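Local coordinates for N-alpha-acetyltransferase 35, NatC auxiliary subunit (Saccharomyces cerevisiae, PDB 6YGA), which serves as the large auxiliary subunit of the NatC N-terminal acetyltransferase, which acetylates the N-terminal methionine of the L-A virus Gag protein, at the interface of chains A and B. Coordinates in Å, arbitrary orientation; residue numbers count along the deposited sequence, not the author numbering. Chains: chain A, N-alpha-acetyltransferase 35, NatC auxiliary subunit; chain B, N-alpha-acetyltransferase 38, NatC auxiliary subunit.

Contact 1: the interface of chains A and B. Residues chain A 50-51, 54-56; chain B 38, 55-57.
A:Leu55 pairs through its backbone with B:Leu55 and B:Ser57, so that strand 55-56 of chain A lies parallel to strand 56-58 of chain B. The amide N of A:Leu55 donates to B:Leu55 O at 3.0 Å, and B:Ser57 N donates to A:Leu55 O at 2.9 Å, coming in from above the carbonyl plane, 35° out of it and not on a lone pair. The hydroxyl OG of B:Ser57 has two weak, alternative acceptors, that same A:Leu55 O and the carboxylate OE2 of A:Glu56 at 3.0 Å. A:Glu56 reaches it with CG anti to the backbone N (chi1 -160°) and the chain extended beyond.

Apolar contact is gathered around B:Leu55. Its CD2 methyl rests against A:Ser54 CB at 3.7 Å and A:Gly51 CA at 3.8 Å, and also approaches the backbone O of A:Glu50. B:Leu38 CD1 touches the same A:Ser54 CB at 3.9 Å. The A:Ser54 hydroxyl OG is turned back to A:Gly51 O, a bond of 2.8 Å within chain A, which ties the loop residue to the 3-10 helix 48-53.

The site thus adds a short parallel strand of chain A, placed directly after that 3-10 turn, beside strand 56-58 of chain B, which has an Sm-type fold.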
loop_
_atom_site.group_PDB
_atom_site.type_symbol
_atom_site.label_atom_id
_atom_site.label_comp_id
_atom_site.label_asym_id
_atom_site.label_seq_id
_atom_site.Cartn_x
_atom_site.Cartn_y
_atom_site.Cartn_z
ATOM N N GLU A 50 -13.490 -13.360 -14.387
ATOM C CA GLU A 50 -14.034 -13.625 -13.061
ATOM C C GLU A 50 -13.569 -14.973 -12.524
ATOM O O GLU A 50 -13.471 -15.154 -11.305
ATOM C CB GLU A 50 -15.559 -13.550 -13.108
ATOM C CG GLU A 50 -16.248 -13.746 -11.770
ATOM C CD GLU A 50 -17.720 -13.379 -11.812
ATOM O OE1 GLU A 50 -18.182 -12.879 -12.861
ATOM O OE2 GLU A 50 -18.417 -13.585 -10.797
ATOM N N GLY A 51 -13.263 -15.921 -13.405
ATOM C CA GLY A 51 -12.773 -17.204 -12.946
ATOM C C GLY A 51 -11.323 -17.225 -12.517
ATOM O O GLY A 51 -10.843 -18.263 -12.056
ATOM N N SER A 54 -10.585 -18.297 -8.679
ATOM C CA SER A 54 -11.347 -19.485 -8.322
ATOM C C SER A 54 -10.471 -20.486 -7.584
ATOM O O SER A 54 -9.269 -20.596 -7.841
ATOM C CB SER A 54 -11.950 -20.157 -9.563
ATOM O OG SER A 54 -10.941 -20.562 -10.478
ATOM N N LEU A 55 -11.096 -21.216 -6.664
ATOM C CA LEU A 55 -10.447 -22.325 -5.991
ATOM C C LEU A 55 -10.402 -23.544 -6.911
ATOM O O LEU A 55 -11.006 -23.567 -7.987
ATOM C CB LEU A 55 -11.179 -22.652 -4.692
ATOM C CG LEU A 55 -11.389 -21.486 -3.723
ATOM C CD1 LEU A 55 -12.238 -21.936 -2.547
ATOM C CD2 LEU A 55 -10.058 -20.921 -3.242
ATOM N N GLU A 56 -9.672 -24.570 -6.474
ATOM C CA GLU A 56 -9.549 -25.803 -7.243
ATOM C C GLU A 56 -9.407 -26.984 -6.295
ATOM O O GLU A 56 -8.537 -26.979 -5.418
ATOM C CB GLU A 56 -8.354 -25.742 -8.199
ATOM C CG GLU A 56 -8.449 -26.747 -9.331
ATOM C CD GLU A 56 -7.554 -26.403 -10.500
ATOM O OE1 GLU A 56 -6.321 -26.550 -10.373
ATOM O OE2 GLU A 56 -8.085 -25.972 -11.544
ATOM N N LEU B 38 -16.453 -25.284 -13.948
ATOM C CA LEU B 38 -16.348 -24.150 -13.043
ATOM C C LEU B 38 -17.716 -23.917 -12.421
ATOM O O LEU B 38 -18.703 -23.734 -13.141
ATOM C CB LEU B 38 -15.865 -22.890 -13.771
ATOM C CG LEU B 38 -15.588 -21.653 -12.912
ATOM C CD1 LEU B 38 -14.436 -21.902 -11.949
ATOM C CD2 LEU B 38 -15.307 -20.437 -13.790
ATOM N N LEU B 55 -16.585 -19.715 -5.642
ATOM C CA LEU B 55 -16.308 -20.129 -7.011
ATOM C C LEU B 55 -15.208 -21.183 -7.006
ATOM O O LEU B 55 -14.080 -20.905 -6.584
ATOM C CB LEU B 55 -15.896 -18.931 -7.865
ATOM C CG LEU B 55 -15.743 -19.182 -9.366
ATOM C CD1 LEU B 55 -17.101 -19.387 -10.027
ATOM C CD2 LEU B 55 -14.983 -18.045 -10.034
ATOM N N VAL B 56 -15.534 -22.386 -7.479
ATOM C CA VAL B 56 -14.610 -23.514 -7.487
ATOM C C VAL B 56 -14.581 -24.127 -8.881
ATOM O O VAL B 56 -15.617 -24.227 -9.548
ATOM C CB VAL B 56 -15.005 -24.583 -6.443
ATOM C CG1 VAL B 56 -13.861 -25.561 -6.222
ATOM C CG2 VAL B 56 -15.426 -23.938 -5.130
ATOM N N SER B 57 -13.393 -24.536 -9.320
ATOM C CA SER B 57 -13.223 -25.313 -10.539
ATOM C C SER B 57 -12.852 -26.740 -10.162
ATOM O O SER B 57 -12.050 -26.958 -9.250
ATOM C CB SER B 57 -12.142 -24.710 -11.445
ATOM O OG SER B 57 -10.840 -25.037 -10.987
#

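Contact 2: the interface of chains A and B. Residues chain A 27-28, 31-32, 35, 41; chain B 4-7, 9.
B:Leu4 and B:Lys5 run extended past A:Leu31 before the chain bends at B:Leu6 into the 3-10 helix 6-8, facing helix 25-34 of chain A. No hydrogen bond or salt bridge crosses here; the joint is apolar packing. B:Leu6 buries 107 Å² here, more than any other residue of the patch. Its CG lies 3.6 Å from A:Leu31 CB, while A:Leu31 CD1 lies against the start of the turn, 3.5 Å from B:Leu6 N. A:Leu31 CG stands anti to its carbonyl carbon (chi1 -67°), which directs the branch along the B:Leu4-B:Leu6 backbone. A:Val41, from strand 40-42, meets B:Leu6 at about a right angle, and A:Val41 CG1 lies 3.9 Å from B:Leu6 CB.

The rings of A:Phe28 and B:Phe9 meet edge to face, their planes 78° apart. A:Phe28 supplies the edge: its CE1 is 3.3 Å from B:Phe9 CD2, over the rim of the B:Phe9 face. One face of A:Phe28 takes the B:Leu6 CD2 methyl over its centre, so this ring is held both at an edge and on a face. A:Leu27 CD2 bridges B:Leu4 CD1 at 3.8 Å and B:Phe9 CZ at 4.1 Å. At the far end of B:Leu6, its CD1 methyl touches A:Leu35 CD1 at 3.7 Å.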
loop_
_atom_site.group_PDB
_atom_site.type_symbol
_atom_site.label_atom_id
_atom_site.label_comp_id
_atom_site.label_asym_id
_atom_site.label_seq_id
_atom_site.Cartn_x
_atom_site.Cartn_y
_atom_site.Cartn_z
ATOM N N LEU A 27 -24.124 -38.049 -20.277
ATOM C CA LEU A 27 -24.488 -37.028 -21.256
ATOM C C LEU A 27 -23.440 -35.924 -21.320
ATOM O O LEU A 27 -23.168 -35.377 -22.395
ATOM C CB LEU A 27 -25.863 -36.441 -20.927
ATOM C CG LEU A 27 -26.313 -35.264 -21.804
ATOM C CD1 LEU A 27 -26.394 -35.680 -23.267
ATOM C CD2 LEU A 27 -27.642 -34.679 -21.336
ATOM N N PHE A 28 -22.834 -35.588 -20.180
ATOM C CA PHE A 28 -21.841 -34.518 -20.160
ATOM C C PHE A 28 -20.600 -34.890 -20.960
ATOM O O PHE A 28 -20.004 -34.032 -21.622
ATOM C CB PHE A 28 -21.464 -34.181 -18.718
ATOM C CG PHE A 28 -22.073 -32.903 -18.219
ATOM C CD1 PHE A 28 -23.435 -32.675 -18.344
ATOM C CD2 PHE A 28 -21.288 -31.929 -17.621
ATOM C CE1 PHE A 28 -24.005 -31.498 -17.887
ATOM C CE2 PHE A 28 -21.854 -30.748 -17.159
ATOM C CZ PHE A 28 -23.217 -30.533 -17.294
ATOM N N LEU A 31 -21.266 -34.800 -24.958
ATOM C CA LEU A 31 -21.305 -33.443 -25.493
ATOM C C LEU A 31 -19.927 -32.795 -25.473
ATOM O O LEU A 31 -19.548 -32.104 -26.426
ATOM C CB LEU A 31 -22.300 -32.595 -24.701
ATOM C CG LEU A 31 -23.778 -32.970 -24.826
ATOM C CD1 LEU A 31 -24.656 -32.057 -23.977
ATOM C CD2 LEU A 31 -24.208 -32.926 -26.283
ATOM N N CYS A 32 -19.167 -32.996 -24.391
ATOM C CA CYS A 32 -17.842 -32.388 -24.299
ATOM C C CYS A 32 -16.899 -32.934 -25.361
ATOM O O CYS A 32 -15.996 -32.220 -25.813
ATOM C CB CYS A 32 -17.251 -32.603 -22.904
ATOM S SG CYS A 32 -17.988 -31.585 -21.603
ATOM N N LEU A 35 -17.091 -30.951 -28.582
ATOM C CA LEU A 35 -16.525 -29.609 -28.553
ATOM C C LEU A 35 -15.118 -29.596 -29.136
ATOM O O LEU A 35 -14.334 -30.528 -28.934
ATOM C CB LEU A 35 -16.482 -29.082 -27.119
ATOM C CG LEU A 35 -17.776 -29.041 -26.308
ATOM C CD1 LEU A 35 -17.458 -28.733 -24.853
ATOM C CD2 LEU A 35 -18.739 -28.012 -26.876
ATOM N N VAL A 41 -17.939 -23.673 -23.209
ATOM C CA VAL A 41 -19.374 -23.424 -23.120
ATOM C C VAL A 41 -19.627 -22.595 -21.867
ATOM O O VAL A 41 -19.332 -23.037 -20.751
ATOM C CB VAL A 41 -20.168 -24.739 -23.086
ATOM C CG1 VAL A 41 -21.671 -24.470 -23.083
ATOM C CG2 VAL A 41 -19.778 -25.630 -24.256
ATOM N N LEU B 4 -30.386 -32.128 -26.771
ATOM C CA LEU B 4 -29.814 -31.321 -25.703
ATOM C C LEU B 4 -28.433 -30.800 -26.074
ATOM O O LEU B 4 -27.750 -31.326 -26.955
ATOM C CB LEU B 4 -29.729 -32.106 -24.387
ATOM C CG LEU B 4 -30.958 -31.953 -23.491
ATOM C CD1 LEU B 4 -30.684 -32.513 -22.106
ATOM C CD2 LEU B 4 -31.381 -30.492 -23.415
ATOM N N LYS B 5 -28.039 -29.742 -25.368
ATOM C CA LYS B 5 -26.728 -29.128 -25.500
ATOM C C LYS B 5 -26.243 -28.726 -24.115
ATOM O O LYS B 5 -27.036 -28.557 -23.185
ATOM C CB LYS B 5 -26.767 -27.903 -26.421
ATOM C CG LYS B 5 -26.896 -28.222 -27.899
ATOM C CD LYS B 5 -25.622 -28.862 -28.431
ATOM C CE LYS B 5 -25.610 -28.900 -29.952
ATOM N NZ LYS B 5 -25.541 -27.536 -30.545
ATOM N N LEU B 6 -24.924 -28.572 -23.985
ATOM C CA LEU B 6 -24.362 -28.082 -22.730
ATOM C C LEU B 6 -24.832 -26.667 -22.417
ATOM O O LEU B 6 -24.956 -26.300 -21.243
ATOM C CB LEU B 6 -22.837 -28.132 -22.787
ATOM C CG LEU B 6 -22.198 -29.518 -22.821
ATOM C CD1 LEU B 6 -20.749 -29.403 -23.248
ATOM C CD2 LEU B 6 -22.305 -30.180 -21.456
ATOM N N SER B 7 -25.105 -25.864 -23.451
ATOM C CA SER B 7 -25.591 -24.504 -23.246
ATOM C C SER B 7 -26.878 -24.476 -22.436
ATOM O O SER B 7 -27.129 -23.514 -21.702
ATOM C CB SER B 7 -25.809 -23.821 -24.596
ATOM O OG SER B 7 -26.232 -22.480 -24.432
ATOM N N PHE B 9 -27.502 -26.271 -19.930
ATOM C CA PHE B 9 -27.232 -26.628 -18.541
ATOM C C PHE B 9 -26.689 -25.465 -17.720
ATOM O O PHE B 9 -26.943 -25.405 -16.510
ATOM C CB PHE B 9 -26.247 -27.796 -18.485
ATOM C CG PHE B 9 -26.900 -29.144 -18.552
ATOM C CD1 PHE B 9 -27.481 -29.594 -19.726
ATOM C CD2 PHE B 9 -26.922 -29.966 -17.440
ATOM C CE1 PHE B 9 -28.078 -30.843 -19.785
ATOM C CE2 PHE B 9 -27.514 -31.214 -17.490
ATOM C CZ PHE B 9 -28.093 -31.654 -18.664
#

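Contact 3: the interface of chains A and B. Residues chain A 21-24, 27; chain B 9, 66-68, 73.
The tip of the B:Phe9 ring points at A:Val24, whose CG1 methyl lies 3.8 Å from B:Phe9 CZ, tip to tip. That methyl and A:Leu27 CD2 both sit beyond CZ, displaced out of the ring plane toward the same face, so the para end is capped from two places on chain A. The carboxylate of A:Asp23 is the other flat group. Its OD1 and the backbone B:Ile66 O meet at 2.9 Å with no donor evident between the two oxygens, a doubtful approach on which nothing should rest.

Backbone pairing carries the rest. Strand 21-23 of chain A runs antiparallel to strand 63-69 of chain B: A:Val22 N donates to B:Ile68 O at 3.0 Å, nearly along the C=O axis, and B:Ile68 N donates back to A:Val22 O at 3.1 Å. A:Val24 N donates to B:Ile66 O at 2.8 Å, tilted 18° from the carbonyl plane.

Side chains pack beside the ladder. B:Ile68 CG2 meets A:Val24 CG2 at 3.6 Å. The selenomethionine B:Met67, with CG anti to its carbonyl carbon (chi1 -66°), lays its extended chain alongside A:Asp23: its CE methyl comes near A:Asp23 CB, and its CG lies 3.7 Å from A:Asp23 CA.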
loop_
_atom_site.group_PDB
_atom_site.type_symbol
_atom_site.label_atom_id
_atom_site.label_comp_id
_atom_site.label_asym_id
_atom_site.label_seq_id
_atom_site.Cartn_x
_atom_site.Cartn_y
_atom_site.Cartn_z
ATOM N N LEU A 21 -33.092 -37.059 -8.121
ATOM C CA LEU A 21 -31.852 -36.720 -8.807
ATOM C C LEU A 21 -31.568 -37.745 -9.894
ATOM O O LEU A 21 -31.749 -38.948 -9.687
ATOM C CB LEU A 21 -30.673 -36.670 -7.829
ATOM C CG LEU A 21 -30.645 -35.518 -6.826
ATOM C CD1 LEU A 21 -29.404 -35.603 -5.960
ATOM C CD2 LEU A 21 -30.695 -34.184 -7.545
ATOM N N VAL A 22 -31.113 -37.260 -11.048
ATOM C CA VAL A 22 -30.766 -38.095 -12.192
ATOM C C VAL A 22 -29.285 -37.908 -12.493
ATOM O O VAL A 22 -28.790 -36.775 -12.515
ATOM C CB VAL A 22 -31.622 -37.746 -13.424
ATOM C CG1 VAL A 22 -31.255 -38.636 -14.596
ATOM C CG2 VAL A 22 -33.106 -37.865 -13.092
ATOM N N ASP A 23 -28.580 -39.018 -12.710
ATOM C CA ASP A 23 -27.179 -38.962 -13.106
ATOM C C ASP A 23 -27.075 -38.514 -14.558
ATOM O O ASP A 23 -27.736 -39.073 -15.439
ATOM C CB ASP A 23 -26.518 -40.329 -12.919
ATOM C CG ASP A 23 -25.010 -40.298 -13.138
ATOM O OD1 ASP A 23 -24.475 -39.251 -13.559
ATOM O OD2 ASP A 23 -24.355 -41.330 -12.879
ATOM N N VAL A 24 -26.242 -37.502 -14.803
ATOM C CA VAL A 24 -26.065 -36.937 -16.136
ATOM C C VAL A 24 -24.577 -36.928 -16.480
ATOM O O VAL A 24 -24.129 -36.157 -17.337
ATOM C CB VAL A 24 -26.675 -35.521 -16.220
ATOM C CG1 VAL A 24 -26.966 -35.130 -17.665
ATOM C CG2 VAL A 24 -27.950 -35.440 -15.395
ATOM N N LEU A 27 -24.124 -38.049 -20.277
ATOM C CA LEU A 27 -24.488 -37.028 -21.256
ATOM C C LEU A 27 -23.440 -35.924 -21.320
ATOM O O LEU A 27 -23.168 -35.377 -22.395
ATOM C CB LEU A 27 -25.863 -36.441 -20.927
ATOM C CG LEU A 27 -26.313 -35.264 -21.804
ATOM C CD1 LEU A 27 -26.394 -35.680 -23.267
ATOM C CD2 LEU A 27 -27.642 -34.679 -21.336
ATOM N N PHE B 9 -27.502 -26.271 -19.930
ATOM C CA PHE B 9 -27.232 -26.628 -18.541
ATOM C C PHE B 9 -26.689 -25.465 -17.720
ATOM O O PHE B 9 -26.943 -25.405 -16.510
ATOM C CB PHE B 9 -26.247 -27.796 -18.485
ATOM C CG PHE B 9 -26.900 -29.144 -18.552
ATOM C CD1 PHE B 9 -27.481 -29.594 -19.726
ATOM C CD2 PHE B 9 -26.922 -29.966 -17.440
ATOM C CE1 PHE B 9 -28.078 -30.843 -19.785
ATOM C CE2 PHE B 9 -27.514 -31.214 -17.490
ATOM C CZ PHE B 9 -28.093 -31.654 -18.664
ATOM N N ILE B 66 -21.836 -36.501 -11.961
ATOM C CA ILE B 66 -22.571 -35.254 -12.127
ATOM C C ILE B 66 -24.056 -35.580 -12.116
ATOM O O ILE B 66 -24.514 -36.435 -12.883
ATOM C CB ILE B 66 -22.173 -34.530 -13.427
ATOM C CG1 ILE B 66 -20.675 -34.224 -13.431
ATOM C CG2 ILE B 66 -22.963 -33.242 -13.587
ATOM C CD1 ILE B 66 -20.180 -33.619 -14.727
HETATM N N MSE B 67 -24.804 -34.911 -11.244
HETATM C CA MSE B 67 -26.240 -35.151 -11.135
HETATM C C MSE B 67 -27.034 -33.849 -11.093
HETATM O O MSE B 67 -26.546 -32.835 -10.600
HETATM C CB MSE B 67 -26.545 -35.993 -9.898
HETATM C CG MSE B 67 -25.986 -37.400 -9.964
HETATM SE SE MSE B 67 -26.642 -38.497 -8.499
HETATM C CE MSE B 67 -25.697 -40.145 -8.920
ATOM N N ILE B 68 -28.257 -33.881 -11.622
ATOM C CA ILE B 68 -29.134 -32.717 -11.646
ATOM C C ILE B 68 -30.505 -33.130 -11.127
ATOM O O ILE B 68 -30.903 -34.295 -11.227
ATOM C CB ILE B 68 -29.240 -32.099 -13.064
ATOM C CG1 ILE B 68 -29.830 -30.686 -13.002
ATOM C CG2 ILE B 68 -30.083 -32.972 -13.976
ATOM C CD1 ILE B 68 -30.007 -30.035 -14.361
ATOM N N LEU B 73 -34.148 -30.635 -14.634
ATOM C CA LEU B 73 -33.666 -31.185 -15.900
ATOM C C LEU B 73 -34.723 -31.081 -16.994
ATOM O O LEU B 73 -34.427 -30.673 -18.122
ATOM C CB LEU B 73 -33.238 -32.641 -15.706
ATOM C CG LEU B 73 -33.005 -33.478 -16.969
ATOM C CD1 LEU B 73 -31.917 -32.867 -17.840
ATOM C CD2 LEU B 73 -32.662 -34.917 -16.603
#

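Contacts 2 and 3 are neighbours, with C-alpha centres about 12 Å apart, and they share A:Leu27 and B:Phe9; strand 21-23 of chain A leads almost directly into helix 25-34, so one continuous segment serves both. The C-alpha centre of contact 1 lies about 19 Å from that of contact 2 and 21 Å from that of contact 3, further along the same N-terminal region of chain A. Strand 21-23 pairs with chain B in contact 3 and strand 55-56 in contact 1. The N-terminal segment of the large subunit appears to wrap along chain B, meeting it at separated sites, consistent with their association within NatC.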